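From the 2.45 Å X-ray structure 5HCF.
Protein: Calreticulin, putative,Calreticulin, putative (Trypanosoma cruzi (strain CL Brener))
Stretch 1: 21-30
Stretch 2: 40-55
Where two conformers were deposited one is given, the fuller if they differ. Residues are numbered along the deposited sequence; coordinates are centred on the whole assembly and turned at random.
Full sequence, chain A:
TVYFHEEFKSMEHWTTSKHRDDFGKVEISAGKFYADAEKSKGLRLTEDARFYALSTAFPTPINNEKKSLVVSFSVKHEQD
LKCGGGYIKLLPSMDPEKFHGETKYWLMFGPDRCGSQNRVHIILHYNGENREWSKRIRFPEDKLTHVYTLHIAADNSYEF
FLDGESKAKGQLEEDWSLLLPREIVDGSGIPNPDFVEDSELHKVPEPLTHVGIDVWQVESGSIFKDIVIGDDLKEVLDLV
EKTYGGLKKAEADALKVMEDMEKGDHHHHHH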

# COMPACT_ATOMS: atom_id res chain seq x y z
N ASP A 21 -16.74 18.15 1.22
CA ASP A 21 -18.08 17.72 0.81
C ASP A 21 -18.09 17.13 -0.59
O ASP A 21 -19.14 16.80 -1.14
CB ASP A 21 -19.08 18.88 0.88
CG ASP A 21 -18.78 19.99 -0.13
OD1 ASP A 21 -17.88 19.83 -0.98
OD2 ASP A 21 -19.47 21.04 -0.08
N ASP A 22 -16.90 16.99 -1.18
CA ASP A 22 -16.82 16.56 -2.57
C ASP A 22 -15.85 15.40 -2.83
O ASP A 22 -15.35 15.26 -3.94
CB ASP A 22 -16.42 17.76 -3.45
CG ASP A 22 -15.03 18.30 -3.12
OD1 ASP A 22 -14.37 17.74 -2.23
OD2 ASP A 22 -14.61 19.28 -3.76
N PHE A 23 -15.60 14.58 -1.81
CA PHE A 23 -14.82 13.37 -2.04
C PHE A 23 -15.50 12.51 -3.09
O PHE A 23 -16.73 12.54 -3.23
CB PHE A 23 -14.62 12.58 -0.75
CG PHE A 23 -13.55 13.13 0.15
CD1 PHE A 23 -12.25 13.23 -0.29
CD2 PHE A 23 -13.85 13.52 1.44
CE1 PHE A 23 -11.26 13.74 0.53
CE2 PHE A 23 -12.87 14.03 2.27
CZ PHE A 23 -11.57 14.14 1.82
N GLY A 24 -14.71 11.75 -3.84
CA GLY A 24 -15.23 10.97 -4.94
C GLY A 24 -16.06 9.78 -4.50
O GLY A 24 -15.91 9.30 -3.37
N LYS A 25 -16.94 9.31 -5.37
CA LYS A 25 -17.78 8.17 -5.05
C LYS A 25 -17.07 6.86 -5.36
O LYS A 25 -16.35 6.74 -6.35
CB LYS A 25 -19.11 8.25 -5.81
CG LYS A 25 -19.90 6.95 -5.83
CD LYS A 25 -20.93 6.95 -6.96
CE LYS A 25 -21.53 5.57 -7.17
NZ LYS A 25 -22.33 5.49 -8.42
N VAL A 26 -17.28 5.86 -4.50
CA VAL A 26 -16.71 4.54 -4.70
C VAL A 26 -17.81 3.50 -4.72
O VAL A 26 -18.90 3.72 -4.20
CB VAL A 26 -15.68 4.18 -3.61
CG1 VAL A 26 -14.62 5.28 -3.48
CG2 VAL A 26 -16.38 3.93 -2.27
N GLU A 27 -17.52 2.35 -5.33
CA GLU A 27 -18.49 1.27 -5.42
C GLU A 27 -17.79 -0.08 -5.46
O GLU A 27 -16.62 -0.17 -5.80
CB GLU A 27 -19.37 1.44 -6.66
CG GLU A 27 -18.63 1.11 -7.94
CD GLU A 27 -19.46 1.36 -9.18
OE1 GLU A 27 -20.69 1.57 -9.04
OE2 GLU A 27 -18.88 1.35 -10.28
N ILE A 28 -18.53 -1.13 -5.12
CA ILE A 28 -18.04 -2.49 -5.30
C ILE A 28 -18.29 -2.89 -6.75
O ILE A 28 -19.43 -2.82 -7.23
CB ILE A 28 -18.73 -3.48 -4.35
CG1 ILE A 28 -18.46 -3.10 -2.88
CG2 ILE A 28 -18.31 -4.91 -4.65
CD1 ILE A 28 -16.98 -3.03 -2.52
N SER A 29 -17.25 -3.31 -7.45
CA SER A 29 -17.36 -3.59 -8.88
C SER A 29 -16.18 -4.40 -9.41
O SER A 29 -15.08 -4.36 -8.86
CB SER A 29 -17.47 -2.28 -9.67
OG SER A 29 -16.99 -2.45 -10.99
N ALA A 30 -16.42 -5.13 -10.50
CA ALA A 30 -15.40 -5.95 -11.13
C ALA A 30 -14.72 -5.25 -12.31
O ALA A 30 -13.78 -5.79 -12.89
CB ALA A 30 -16.00 -7.27 -11.59
N SER A 40 -13.47 -11.03 -8.93
CA SER A 40 -12.71 -9.86 -9.35
C SER A 40 -13.30 -8.59 -8.76
O SER A 40 -12.77 -7.50 -8.96
CB SER A 40 -12.66 -9.74 -10.88
OG SER A 40 -11.93 -10.81 -11.45
N LYS A 41 -14.40 -8.73 -8.02
CA LYS A 41 -15.04 -7.57 -7.40
C LYS A 41 -14.11 -6.93 -6.37
O LYS A 41 -13.34 -7.61 -5.69
CB LYS A 41 -16.36 -7.97 -6.75
CG LYS A 41 -17.47 -8.27 -7.75
CD LYS A 41 -18.80 -8.52 -7.05
CE LYS A 41 -19.96 -8.43 -8.03
NZ LYS A 41 -21.26 -8.79 -7.38
N GLY A 42 -14.20 -5.61 -6.26
CA GLY A 42 -13.37 -4.86 -5.33
C GLY A 42 -13.81 -3.42 -5.20
O GLY A 42 -14.85 -3.03 -5.72
N LEU A 43 -13.01 -2.62 -4.49
CA LEU A 43 -13.32 -1.22 -4.28
C LEU A 43 -12.92 -0.41 -5.50
O LEU A 43 -11.74 -0.33 -5.85
CB LEU A 43 -12.60 -0.70 -3.03
CG LEU A 43 -13.03 0.65 -2.45
CD1 LEU A 43 -12.50 1.79 -3.30
CD2 LEU A 43 -14.54 0.73 -2.33
N ARG A 44 -13.90 0.19 -6.16
CA ARG A 44 -13.66 0.90 -7.40
C ARG A 44 -13.91 2.40 -7.26
O ARG A 44 -14.98 2.82 -6.81
CB ARG A 44 -14.53 0.33 -8.52
CG ARG A 44 -14.39 1.03 -9.85
CD ARG A 44 -15.30 0.38 -10.90
NE ARG A 44 -15.23 1.09 -12.17
CZ ARG A 44 -15.94 2.17 -12.47
NH1 ARG A 44 -16.79 2.67 -11.59
NH2 ARG A 44 -15.80 2.75 -13.66
N LEU A 45 -12.91 3.20 -7.63
CA LEU A 45 -13.06 4.65 -7.63
C LEU A 45 -13.74 5.06 -8.94
O LEU A 45 -13.31 4.66 -10.02
CB LEU A 45 -11.70 5.33 -7.47
CG LEU A 45 -10.79 4.71 -6.40
CD1 LEU A 45 -9.70 5.68 -6.01
CD2 LEU A 45 -11.59 4.27 -5.18
N THR A 46 -14.79 5.86 -8.83
CA THR A 46 -15.72 6.07 -9.94
C THR A 46 -15.57 7.39 -10.68
O THR A 46 -15.88 7.46 -11.87
CB THR A 46 -17.19 5.97 -9.45
OG1 THR A 46 -17.44 7.00 -8.48
CG2 THR A 46 -17.45 4.61 -8.83
N GLU A 47 -15.12 8.43 -10.00
CA GLU A 47 -15.21 9.78 -10.56
C GLU A 47 -13.86 10.39 -10.91
O GLU A 47 -12.94 10.41 -10.08
CB GLU A 47 -15.95 10.69 -9.59
CG GLU A 47 -17.41 10.31 -9.37
CD GLU A 47 -18.16 11.32 -8.52
OE1 GLU A 47 -17.84 11.42 -7.31
OE2 GLU A 47 -19.04 12.01 -9.05
N ASP A 48 -13.75 10.89 -12.13
CA ASP A 48 -12.54 11.55 -12.61
C ASP A 48 -12.28 12.83 -11.84
O ASP A 48 -13.21 13.49 -11.39
CB ASP A 48 -12.66 11.88 -14.10
CG ASP A 48 -12.58 10.64 -14.98
OD1 ASP A 48 -12.33 9.55 -14.43
OD2 ASP A 48 -12.76 10.77 -16.21
N ALA A 49 -11.00 13.17 -11.68
CA ALA A 49 -10.61 14.44 -11.08
C ALA A 49 -11.20 14.66 -9.68
O ALA A 49 -11.80 15.70 -9.41
CB ALA A 49 -11.01 15.60 -12.00
N ARG A 50 -11.01 13.68 -8.80
CA ARG A 50 -11.50 13.77 -7.43
C ARG A 50 -10.45 13.32 -6.43
O ARG A 50 -9.54 12.57 -6.75
CB ARG A 50 -12.77 12.91 -7.25
CG ARG A 50 -13.94 13.30 -8.14
CD ARG A 50 -14.70 14.49 -7.58
NE ARG A 50 -15.65 15.04 -8.55
CZ ARG A 50 -15.30 15.75 -9.61
NH1 ARG A 50 -14.01 15.98 -9.85
NH2 ARG A 50 -16.22 16.22 -10.45
N PHE A 51 -10.59 13.79 -5.20
CA PHE A 51 -9.85 13.23 -4.08
C PHE A 51 -10.68 12.10 -3.49
O PHE A 51 -11.91 12.14 -3.54
CB PHE A 51 -9.55 14.28 -3.01
CG PHE A 51 -8.56 15.32 -3.43
CD1 PHE A 51 -7.20 15.10 -3.27
CD2 PHE A 51 -8.99 16.52 -3.96
CE1 PHE A 51 -6.28 16.07 -3.65
CE2 PHE A 51 -8.07 17.49 -4.34
CZ PHE A 51 -6.72 17.26 -4.18
N TYR A 52 -10.02 11.09 -2.94
CA TYR A 52 -10.74 10.03 -2.24
C TYR A 52 -10.18 9.90 -0.82
O TYR A 52 -8.99 10.09 -0.59
CB TYR A 52 -10.63 8.71 -3.00
CG TYR A 52 -11.31 8.75 -4.36
CD1 TYR A 52 -10.70 9.36 -5.45
CD2 TYR A 52 -12.56 8.17 -4.54
CE1 TYR A 52 -11.33 9.39 -6.69
CE2 TYR A 52 -13.20 8.20 -5.77
CZ TYR A 52 -12.58 8.81 -6.84
OH TYR A 52 -13.22 8.84 -8.06
N ALA A 53 -11.06 9.59 0.13
CA ALA A 53 -10.65 9.42 1.52
C ALA A 53 -11.68 8.60 2.28
O ALA A 53 -12.68 9.13 2.75
CB ALA A 53 -10.46 10.77 2.19
N LEU A 54 -11.41 7.31 2.41
CA LEU A 54 -12.25 6.40 3.17
C LEU A 54 -11.40 5.38 3.92
O LEU A 54 -10.30 5.03 3.49
CB LEU A 54 -13.28 5.73 2.26
CG LEU A 54 -12.81 5.01 0.99
CD1 LEU A 54 -12.22 3.65 1.28
CD2 LEU A 54 -13.96 4.88 -0.00
N SER A 55 -11.92 4.90 5.04
CA SER A 55 -11.14 4.08 5.95
C SER A 55 -12.00 3.07 6.70
O SER A 55 -13.22 3.18 6.74
CB SER A 55 -10.40 4.96 6.97
OG SER A 55 -11.25 5.96 7.50

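The two stretches meet mainly as an antiparallel pair of strands, 26-29 against 42-45, whose axes come within 4.6 Å of each other and whose N-to-C directions differ by 136°, a strongly twisted pairing. Together they bury 999 Å² of surface.

Backbone hydrogen bonds set the register. Glu-27 and Arg-44 form a hydrogen-bonded pair, Glu-27 N donating to Arg-44 O (3.0 Å) and Arg-44 N to Glu-27 O (2.8 Å). Ser-29 and Gly-42 repeat the pattern, with Ser-29 N to Gly-42 O and Gly-42 N to Ser-29 O both at 3.0 Å. Between and beside these, Val-26 faces Leu-45 and Ile-28 faces Leu-43 as non-hydrogen-bonded pairs, where CA-H groups approach carbonyls instead: Val-26 CA lies 3.2 Å from Arg-44 O, and Ile-28 CA 3.3 Å from Gly-42 O. Beyond the ladder, Gly-24 N donates to Phe-51 O at 2.8 Å, tying the loop before the first strand to strand 50-55.

Side chains also serve as backbone partners. Lys-25 O accepts twice from Thr-46, from Thr-46 N at 3.1 Å and from Thr-46 OG1 at a very short 2.4 Å; the short, branched threonine side chain can place its hydroxyl beside its own amide. Glu-47 reaches the same residue with its carboxylate, OE1 accepting from Lys-25 N at 3.0 Å.

The sheet's two faces differ in chemistry. On one, Glu-27 and Arg-44 form a salt bridge, OE2 to NH1 at 2.8 Å. Its hydrogen-bond component is weak, since the N-H...O angle is only 116°, but opposite charges still attract at this distance. On the other face, Val-26 is the hub of an apolar cluster. Its CG1 touches Leu-45 CD2 (3.6 Å) and Tyr-52 CD2 (3.7 Å), its CG2 meets Leu-43 CD2 (3.7 Å), and both methyls pack against Leu-54 CD2 (3.6 Å from CG1, 3.5 Å from CG2). A compact beta-branched residue suits this place. Ile-28 makes a looser contact, with CD1 4.5 Å from Leu-43 CD2.

Aromatic rings complete the packing. Ala-53 CB sits over a face of Phe-23, 3.7 Å from the ring centroid, a CH-pi contact for which a small methyl is well suited; Phe-51 O lies near the ring's plane at its edge, 3.4 Å from Phe-23 CD1. Gly-24 CA lies over the Tyr-52 ring, 4.0 Å from its centroid. Glycine fits here because an ideal CB would stand just 2.4 Å from Tyr-52 CE2, a clash. The tyrosine is itself anchored by its hydroxyl, Tyr-52 OH donating to Glu-47 O at 2.6 Å.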